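Phosphoribosylaminoimidazole-succinocarboxamide synthase (Saccharomyces cerevisiae, PDB 2CNQ) joins aspartate to carboxyaminoimidazole ribotide at the cost of ATP, forming SAICAR in de novo purine biosynthesis. Local coordinates at residues 40-46 and 263-268; 257-263 and 287-292. The contacts are given in a common frame with arbitrary orientation. Where two conformers were deposited one is given. Numbering follows the deposited sequence.

Contact 1 (40-46 and 263-268). With ADP (adenosine-5'-diphosphate), chain F; AMZ (aminoimidazole 4-carboxamide ribonucleotide), chain C.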
loop_
_atom_site.group_PDB
_atom_site.type_symbol
_atom_site.label_atom_id
_atom_site.label_comp_id
_atom_site.label_asym_id
_atom_site.label_seq_id
_atom_site.Cartn_x
_atom_site.Cartn_y
_atom_site.Cartn_z
ATOM N N SER A 40 -3.462 7.334 8.167
ATOM C CA SER A 40 -2.302 7.824 8.851
ATOM C C SER A 40 -1.467 8.585 7.892
ATOM O O SER A 40 -1.546 8.426 6.701
ATOM C CB SER A 40 -1.529 6.649 9.378
ATOM O OG SER A 40 -1.094 5.814 8.334
ATOM N N ALA A 41 -0.632 9.437 8.429
ATOM C CA ALA A 41 0.338 10.126 7.610
ATOM C C ALA A 41 1.486 10.396 8.509
ATOM O O ALA A 41 1.309 10.693 9.678
ATOM C CB ALA A 41 -0.220 11.384 7.075
ATOM N N TYR A 42 2.674 10.288 7.969
ATOM C CA TYR A 42 3.863 10.478 8.752
ATOM C C TYR A 42 3.822 9.618 9.993
ATOM O O TYR A 42 4.286 10.020 11.047
ATOM C CB TYR A 42 4.090 11.937 9.065
ATOM C CG TYR A 42 4.077 12.783 7.838
ATOM C CD1 TYR A 42 5.080 12.731 6.931
ATOM C CD2 TYR A 42 3.038 13.639 7.602
ATOM C CE1 TYR A 42 5.065 13.534 5.823
ATOM C CE2 TYR A 42 2.995 14.439 6.528
ATOM C CZ TYR A 42 4.000 14.387 5.630
ATOM O OH TYR A 42 3.954 15.225 4.553
ATOM N N ASP A 43 3.303 8.412 9.848
ATOM C CA ASP A 43 3.289 7.424 10.909
ATOM C C ASP A 43 2.413 7.780 12.064
ATOM O O ASP A 43 2.540 7.185 13.104
ATOM C CB ASP A 43 4.673 7.039 11.362
ATOM C CG ASP A 43 5.387 6.269 10.331
ATOM O OD1 ASP A 43 6.536 6.598 10.070
ATOM O OD2 ASP A 43 4.808 5.332 9.760
ATOM N N VAL A 44 1.470 8.688 11.869
ATOM C CA VAL A 44 0.515 8.979 12.895
ATOM C C VAL A 44 -0.862 8.837 12.326
ATOM O O VAL A 44 -1.155 9.302 11.244
ATOM C CB VAL A 44 0.736 10.436 13.283
ATOM C CG1 VAL A 44 -0.237 10.827 14.306
ATOM C CG2 VAL A 44 2.181 10.637 13.750
ATOM N N ILE A 45 -1.729 8.202 13.074
ATOM C CA ILE A 45 -3.072 7.966 12.665
ATOM C C ILE A 45 -3.865 9.206 12.915
ATOM O O ILE A 45 -3.767 9.827 13.945
ATOM C CB ILE A 45 -3.642 6.796 13.440
ATOM C CG1 ILE A 45 -2.817 5.544 13.185
ATOM C CG2 ILE A 45 -5.058 6.540 13.050
ATOM C CD1 ILE A 45 -3.135 4.426 14.104
ATOM N N MET A 46 -4.695 9.576 11.971
ATOM C CA MET A 46 -5.582 10.688 12.168
ATOM C C MET A 46 -6.618 10.317 13.183
ATOM O O MET A 46 -6.933 9.169 13.399
ATOM C CB MET A 46 -6.290 11.040 10.883
ATOM C CG MET A 46 -5.375 11.466 9.754
ATOM S SD MET A 46 -4.405 12.910 10.068
ATOM C CE MET A 46 -2.848 12.184 10.462
ATOM N N LEU A 263 -3.211 14.172 1.762
ATOM C CA LEU A 263 -3.329 14.339 3.190
ATOM C C LEU A 263 -2.011 14.688 3.772
ATOM O O LEU A 263 -1.923 15.568 4.594
ATOM C CB LEU A 263 -3.873 13.083 3.821
ATOM C CG LEU A 263 -3.889 13.128 5.330
ATOM C CD1 LEU A 263 -4.788 14.227 5.864
ATOM C CD2 LEU A 263 -4.272 11.789 5.883
ATOM N N ARG A 264 -0.963 14.001 3.377
ATOM C CA ARG A 264 0.351 14.331 3.878
ATOM C C ARG A 264 0.634 15.786 3.672
ATOM O O ARG A 264 1.098 16.481 4.568
ATOM C CB ARG A 264 1.383 13.522 3.155
ATOM C CG ARG A 264 1.342 12.059 3.409
ATOM C CD ARG A 264 2.388 11.402 2.621
ATOM N NE ARG A 264 2.373 9.959 2.777
ATOM C CZ ARG A 264 2.289 9.099 1.786
ATOM N NH1 ARG A 264 2.231 9.492 0.534
ATOM N NH2 ARG A 264 2.238 7.825 2.078
ATOM N N ASP A 265 0.394 16.248 2.469
ATOM C CA ASP A 265 0.714 17.605 2.154
ATOM C C ASP A 265 -0.145 18.573 2.911
ATOM O O ASP A 265 0.332 19.616 3.322
ATOM C CB ASP A 265 0.619 17.825 0.669
ATOM C CG ASP A 265 1.726 17.154 -0.119
ATOM O OD1 ASP A 265 1.615 17.181 -1.347
ATOM O OD2 ASP A 265 2.670 16.634 0.460
ATOM N N TRP A 266 -1.409 18.251 3.086
ATOM C CA TRP A 266 -2.281 19.107 3.832
ATOM C C TRP A 266 -1.782 19.212 5.257
ATOM O O TRP A 266 -1.716 20.279 5.828
ATOM C CB TRP A 266 -3.705 18.564 3.828
ATOM C CG TRP A 266 -4.605 19.426 4.578
ATOM C CD1 TRP A 266 -5.198 20.548 4.138
ATOM C CD2 TRP A 266 -4.962 19.283 5.948
ATOM N NE1 TRP A 266 -5.921 21.123 5.143
ATOM C CE2 TRP A 266 -5.807 20.354 6.262
ATOM C CE3 TRP A 266 -4.717 18.332 6.915
ATOM C CZ2 TRP A 266 -6.349 20.528 7.512
ATOM C CZ3 TRP A 266 -5.259 18.523 8.167
ATOM C CH2 TRP A 266 -6.072 19.598 8.442
ATOM N N LEU A 267 -1.417 18.098 5.848
ATOM C CA LEU A 267 -0.937 18.131 7.199
ATOM C C LEU A 267 0.282 18.973 7.260
ATOM O O LEU A 267 0.407 19.806 8.136
ATOM C CB LEU A 267 -0.625 16.746 7.662
ATOM C CG LEU A 267 -1.847 15.852 7.842
ATOM C CD1 LEU A 267 -1.417 14.432 7.922
ATOM C CD2 LEU A 267 -2.595 16.236 9.125
ATOM N N THR A 268 1.220 18.790 6.364
ATOM C CA THR A 268 2.441 19.567 6.381
ATOM C C THR A 268 2.156 21.023 6.217
ATOM O O THR A 268 2.706 21.851 6.913
ATOM C CB THR A 268 3.382 19.042 5.331
ATOM O OG1 THR A 268 3.694 17.709 5.714
ATOM C CG2 THR A 268 4.610 19.855 5.233
HETATM P PB ADP F . 1.995 6.112 7.453
HETATM O O1B ADP F . 1.498 5.865 8.838
HETATM O O2B ADP F . 3.204 5.300 7.075
HETATM O O3B ADP F . 0.852 6.065 6.466
HETATM P PA ADP F . 3.066 7.819 5.850
HETATM O O1A ADP F . 3.122 9.227 5.397
HETATM O O2A ADP F . 2.318 7.061 4.816
HETATM O O3A ADP F . 2.577 7.605 7.332
HETATM O "O5'" ADP F . 4.484 7.158 5.917
HETATM C "C5'" ADP F . 5.116 6.794 4.708
HETATM C "C4'" ADP F . 6.557 6.360 4.882
HETATM O "O4'" ADP F . 7.293 7.500 5.310
HETATM C "C3'" ADP F . 6.660 5.291 5.940
HETATM O "O3'" ADP F . 7.732 4.420 5.630
HETATM C "C2'" ADP F . 6.962 6.104 7.159
HETATM O "O2'" ADP F . 7.691 5.357 8.098
HETATM C "C1'" ADP F . 7.810 7.221 6.598
HETATM N N9 ADP F . 7.720 8.449 7.381
HETATM C C8 ADP F . 6.613 8.903 7.944
HETATM N N7 ADP F . 6.848 10.044 8.604
HETATM C C5 ADP F . 8.129 10.328 8.439
HETATM C C6 ADP F . 8.948 11.428 8.898
HETATM N N6 ADP F . 8.379 12.398 9.654
HETATM N N1 ADP F . 10.245 11.389 8.540
HETATM C C2 ADP F . 10.772 10.379 7.784
HETATM N N3 ADP F . 10.048 9.334 7.322
HETATM C C4 ADP F . 8.730 9.273 7.627
HETATM O O5 AMZ C . 3.332 2.265 4.344
HETATM C C6 AMZ C . 4.522 2.488 4.262
HETATM N N2 AMZ C . 5.391 2.198 5.224
HETATM C C3A AMZ C . 5.082 3.078 3.062
HETATM C C7A AMZ C . 4.375 3.488 1.972
HETATM N N3 AMZ C . 3.070 3.404 1.655
HETATM N N1 AMZ C . 6.387 3.338 2.875
HETATM C C5 AMZ C . 6.495 3.885 1.685
HETATM N N AMZ C . 5.268 3.999 1.127
HETATM C C1 AMZ C . 4.994 4.489 -0.201
HETATM C C2 AMZ C . 4.591 5.932 -0.255
HETATM C C3 AMZ C . 5.025 6.333 -1.635
HETATM O O2 AMZ C . 4.027 5.875 -2.519
HETATM O O1 AMZ C . 3.204 6.053 -0.020
HETATM O O AMZ C . 6.208 4.428 -0.896
HETATM C C AMZ C . 6.295 5.514 -1.807
HETATM C C4 AMZ C . 7.554 6.281 -1.571
HETATM O O3 AMZ C . 7.398 7.055 -0.393
HETATM P P AMZ C . 8.541 8.104 -0.022
HETATM O OP1 AMZ C . 9.738 7.326 0.413
HETATM O O4 AMZ C . 7.934 8.899 1.110
HETATM O OP2 AMZ C . 8.854 8.943 -1.218
#
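This contact forms part of one of two ADP pockets seen in SAICAR synthase, bordering the bound AMZ. A tight hairpin meets a helix, and both bind the diphosphate. Ala-41 to Val-44 make a type I' turn, closed by Ala-41 N to Val-44 O (2.9 Å) and Val-44 N to Ala-41 O (3.0 Å). The turn presents two backbone amides to the nucleotide. Tyr-42 N binds ADP O1A (2.8 Å) and Asp-43 N binds ADP O3A (2.7 Å). Asp-43 OD1 accepts from the ribose hydroxyl, ADP O2' (2.6 Å). From the helix, Arg-264 NE reaches ADP O1A (2.8 Å). Arg-264 NH2 binds ADP O2A (2.8 Å) and AMZ O1 (2.9 Å), so one guanidinium bridges the nucleotide and the imidazole ribotide. Behind the phosphates the packing is apolar. Ala-41 CB lies 3.4 Å from Leu-267 CD1, and Met-46 CE lies 3.7 Å from the same CD1. Met-46 CG meets Leu-263 CD2 at 4.0 Å. The Tyr-42 ring turns an edge to Leu-267 CB, and its OH is hydrogen-bonded to Thr-268 OG1 (2.8 Å). Strand 40-41, with Tyr-42 and Met-46, thus packs on helix 261-269, while Leu-263 and Trp-266 of that helix touch Ile-284 of helix 282-300.

Contact 2 (257-263 and 287-292). With ADP (adenosine-5'-diphosphate), chain F; SO4 (sulfate ion), chain J.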
loop_
_atom_site.group_PDB
_atom_site.type_symbol
_atom_site.label_atom_id
_atom_site.label_comp_id
_atom_site.label_asym_id
_atom_site.label_seq_id
_atom_site.Cartn_x
_atom_site.Cartn_y
_atom_site.Cartn_z
ATOM N N SER A 257 -2.454 14.861 -6.418
ATOM C CA SER A 257 -2.449 13.598 -5.753
ATOM C C SER A 257 -3.735 12.857 -5.947
ATOM O O SER A 257 -4.809 13.435 -5.824
ATOM C CB SER A 257 -2.462 13.929 -4.255
ATOM O OG SER A 257 -2.781 12.811 -3.471
ATOM N N TYR A 258 -3.648 11.572 -6.183
ATOM C CA TYR A 258 -4.800 10.724 -6.096
ATOM C C TYR A 258 -4.495 9.633 -5.101
ATOM O O TYR A 258 -4.622 8.452 -5.362
ATOM C CB TYR A 258 -5.198 10.184 -7.442
ATOM C CG TYR A 258 -5.562 11.322 -8.326
ATOM C CD1 TYR A 258 -6.858 11.741 -8.410
ATOM C CD2 TYR A 258 -4.601 12.023 -9.012
ATOM C CE1 TYR A 258 -7.190 12.859 -9.137
ATOM C CE2 TYR A 258 -4.923 13.132 -9.757
ATOM C CZ TYR A 258 -6.220 13.533 -9.805
ATOM O OH TYR A 258 -6.583 14.632 -10.517
ATOM N N ASP A 259 -4.084 10.073 -3.919
ATOM C CA ASP A 259 -3.453 9.189 -2.983
ATOM C C ASP A 259 -3.250 9.931 -1.696
ATOM O O ASP A 259 -3.704 11.038 -1.502
ATOM C CB ASP A 259 -2.142 8.705 -3.577
ATOM C CG ASP A 259 -1.276 9.851 -3.986
ATOM O OD1 ASP A 259 -1.073 10.740 -3.154
ATOM O OD2 ASP A 259 -0.895 9.969 -5.120
ATOM N N LYS A 260 -2.563 9.300 -0.783
ATOM C CA LYS A 260 -2.390 9.847 0.525
ATOM C C LYS A 260 -1.588 11.103 0.518
ATOM O O LYS A 260 -1.591 11.803 1.510
ATOM C CB LYS A 260 -1.697 8.846 1.420
ATOM C CG LYS A 260 -1.843 9.217 2.887
ATOM C CD LYS A 260 -0.870 8.508 3.776
ATOM C CE LYS A 260 -1.072 7.036 3.789
ATOM N NZ LYS A 260 -0.499 6.446 5.035
ATOM N N GLN A 261 -0.833 11.366 -0.528
ATOM C CA GLN A 261 -0.016 12.542 -0.531
ATOM C C GLN A 261 -0.842 13.785 -0.316
ATOM O O GLN A 261 -0.362 14.731 0.265
ATOM C CB GLN A 261 0.798 12.668 -1.805
ATOM C CG GLN A 261 1.937 13.611 -1.654
ATOM C CD GLN A 261 2.942 13.080 -0.674
ATOM O OE1 GLN A 261 3.244 11.901 -0.674
ATOM N NE2 GLN A 261 3.459 13.949 0.175
ATOM N N PHE A 262 -2.080 13.795 -0.745
ATOM C CA PHE A 262 -2.916 14.927 -0.512
ATOM C C PHE A 262 -2.989 15.208 0.971
ATOM O O PHE A 262 -2.900 16.337 1.406
ATOM C CB PHE A 262 -4.281 14.620 -1.041
ATOM C CG PHE A 262 -5.274 15.626 -0.656
ATOM C CD1 PHE A 262 -6.232 15.312 0.267
ATOM C CD2 PHE A 262 -5.221 16.900 -1.167
ATOM C CE1 PHE A 262 -7.139 16.244 0.669
ATOM C CE2 PHE A 262 -6.128 17.832 -0.777
ATOM C CZ PHE A 262 -7.089 17.506 0.154
ATOM N N LEU A 263 -3.211 14.172 1.762
ATOM C CA LEU A 263 -3.329 14.339 3.190
ATOM C C LEU A 263 -2.011 14.688 3.772
ATOM O O LEU A 263 -1.923 15.568 4.594
ATOM C CB LEU A 263 -3.873 13.083 3.821
ATOM C CG LEU A 263 -3.889 13.128 5.330
ATOM C CD1 LEU A 263 -4.788 14.227 5.864
ATOM C CD2 LEU A 263 -4.272 11.789 5.883
ATOM N N ARG A 287 -12.184 15.102 0.432
ATOM C CA ARG A 287 -11.293 15.225 -0.701
ATOM C C ARG A 287 -10.362 14.043 -0.779
ATOM O O ARG A 287 -10.049 13.560 -1.838
ATOM C CB ARG A 287 -10.534 16.527 -0.592
ATOM C CG ARG A 287 -11.431 17.710 -0.921
ATOM C CD ARG A 287 -10.859 19.019 -0.459
ATOM N NE ARG A 287 -9.699 19.379 -1.240
ATOM C CZ ARG A 287 -8.897 20.390 -0.932
ATOM N NH1 ARG A 287 -9.124 21.132 0.145
ATOM N NH2 ARG A 287 -7.852 20.648 -1.695
ATOM N N THR A 288 -9.920 13.591 0.371
ATOM C CA THR A 288 -9.080 12.423 0.391
ATOM C C THR A 288 -9.846 11.233 -0.117
ATOM O O THR A 288 -9.380 10.487 -0.944
ATOM C CB THR A 288 -8.609 12.152 1.808
ATOM O OG1 THR A 288 -7.834 13.255 2.240
ATOM C CG2 THR A 288 -7.746 10.951 1.872
ATOM N N ARG A 289 -11.037 11.039 0.411
ATOM C CA ARG A 289 -11.839 9.928 0.031
ATOM C C ARG A 289 -12.053 9.943 -1.466
ATOM O O ARG A 289 -11.954 8.939 -2.132
ATOM C CB ARG A 289 -13.144 9.977 0.764
ATOM C CG ARG A 289 -13.936 8.708 0.636
ATOM C CD ARG A 289 -15.194 8.819 1.431
ATOM N NE ARG A 289 -15.952 7.601 1.452
ATOM C CZ ARG A 289 -16.860 7.260 0.566
ATOM N NH1 ARG A 289 -17.146 8.028 -0.442
ATOM N NH2 ARG A 289 -17.491 6.120 0.715
ATOM N N ALA A 290 -12.375 11.104 -1.978
ATOM C CA ALA A 290 -12.686 11.207 -3.383
ATOM C C ALA A 290 -11.486 10.944 -4.220
ATOM O O ALA A 290 -11.596 10.365 -5.280
ATOM C CB ALA A 290 -13.265 12.550 -3.687
ATOM N N LYS A 291 -10.327 11.395 -3.802
ATOM C CA LYS A 291 -9.120 11.106 -4.545
ATOM C C LYS A 291 -8.863 9.637 -4.586
ATOM O O LYS A 291 -8.478 9.108 -5.604
ATOM C CB LYS A 291 -7.960 11.837 -3.910
ATOM C CG LYS A 291 -7.918 13.273 -4.313
ATOM C CD LYS A 291 -6.876 14.046 -3.492
ATOM C CE LYS A 291 -6.700 15.464 -3.919
ATOM N NZ LYS A 291 -6.323 15.597 -5.337
ATOM N N TYR A 292 -9.029 8.963 -3.458
ATOM C CA TYR A 292 -8.797 7.546 -3.426
ATOM C C TYR A 292 -9.754 6.866 -4.346
ATOM O O TYR A 292 -9.380 5.946 -5.052
ATOM C CB TYR A 292 -8.968 6.999 -2.026
ATOM C CG TYR A 292 -7.758 7.117 -1.156
ATOM C CD1 TYR A 292 -7.336 6.017 -0.464
ATOM C CD2 TYR A 292 -7.058 8.293 -1.011
ATOM C CE1 TYR A 292 -6.244 6.079 0.363
ATOM C CE2 TYR A 292 -5.978 8.368 -0.182
ATOM C CZ TYR A 292 -5.583 7.258 0.513
ATOM O OH TYR A 292 -4.523 7.391 1.326
HETATM P PB ADP F . 1.995 6.112 7.453
HETATM O O1B ADP F . 1.498 5.865 8.838
HETATM O O2B ADP F . 3.204 5.300 7.075
HETATM O O3B ADP F . 0.852 6.065 6.466
HETATM P PA ADP F . 3.066 7.819 5.850
HETATM O O1A ADP F . 3.122 9.227 5.397
HETATM O O2A ADP F . 2.318 7.061 4.816
HETATM O O3A ADP F . 2.577 7.605 7.332
HETATM O "O5'" ADP F . 4.484 7.158 5.917
HETATM C "C5'" ADP F . 5.116 6.794 4.708
HETATM C "C4'" ADP F . 6.557 6.360 4.882
HETATM O "O4'" ADP F . 7.293 7.500 5.310
HETATM C "C3'" ADP F . 6.660 5.291 5.940
HETATM O "O3'" ADP F . 7.732 4.420 5.630
HETATM C "C2'" ADP F . 6.962 6.104 7.159
HETATM O "O2'" ADP F . 7.691 5.357 8.098
HETATM C "C1'" ADP F . 7.810 7.221 6.598
HETATM N N9 ADP F . 7.720 8.449 7.381
HETATM C C8 ADP F . 6.613 8.903 7.944
HETATM N N7 ADP F . 6.848 10.044 8.604
HETATM C C5 ADP F . 8.129 10.328 8.439
HETATM C C6 ADP F . 8.948 11.428 8.898
HETATM N N6 ADP F . 8.379 12.398 9.654
HETATM N N1 ADP F . 10.245 11.389 8.540
HETATM C C2 ADP F . 10.772 10.379 7.784
HETATM N N3 ADP F . 10.048 9.334 7.322
HETATM C C4 ADP F . 8.730 9.273 7.627
HETATM S S SO4 J . -20.106 6.801 -1.901
HETATM O O1 SO4 J . -20.940 7.622 -1.026
HETATM O O2 SO4 J . -20.927 6.190 -2.936
HETATM O O3 SO4 J . -19.042 7.620 -2.445
HETATM O O4 SO4 J . -19.515 5.713 -1.131
HETATM O O HOH W 1 -3.531 17.004 -4.795
#
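Lys-291 lies across the turn that leads into helix 261-269. With chi2 and chi3 t, its chain runs extended over one face of the Phe-262 ring, with Lys-291 CE 3.4 Å from Phe-262 CD2. At the end, chi4 m sets NZ to donate to Ser-257 O (2.7 Å) and to water 1, which also accepts from Ser-257 N. NZ also sits over the Tyr-258 ring, 4.9 Å from its centroid, in a cation-pi contact. Phe-262 (chi1 t) points toward helix 282-300, its CE2 3.4 Å from Arg-287 NH2 and against the face of a guanidinium paired with Asp-283. Phe-262 CD1 lies 3.3 Å from Thr-288 OG1, which hydrogen-bonds Ile-284 O. Asp-259 (chi1 p) precedes the turn into the helix; its OD1 makes a capping bond with Gln-261 N (2.7 Å). Lys-260 CB packs 3.2 Å from Tyr-292 OH, which bonds Asp-239. The lysine chain then leads away, and NZ binds Ser-40 O and ADP O2A. Thus Lys-291 ties the turn to helix 282-300, while Lys-260 supplies positive charge at the diphosphate.

How the contacts relate
Contact 1 and contact 2 have centres about 11 Å apart, on the same side of the chain's centre. Both use helix 261-269 and share Leu-263. Contact 2 takes the turn into this helix and its first residues, and contact 1 takes the part that follows. Along the chain the order is 40-46, 257-263, 263-268, 287-292, so the two contacts cross. Contact 1 joins distant parts of the sequence, whereas contact 2 links neighbouring elements near the C-terminal end. They meet where Lys-260 NZ lies 2.8 Å from Ser-40 O, a probable hydrogen bond. Both reach the same ADP, so one helix and its leading turn connect the nucleotide-binding hairpin to helix 282-300.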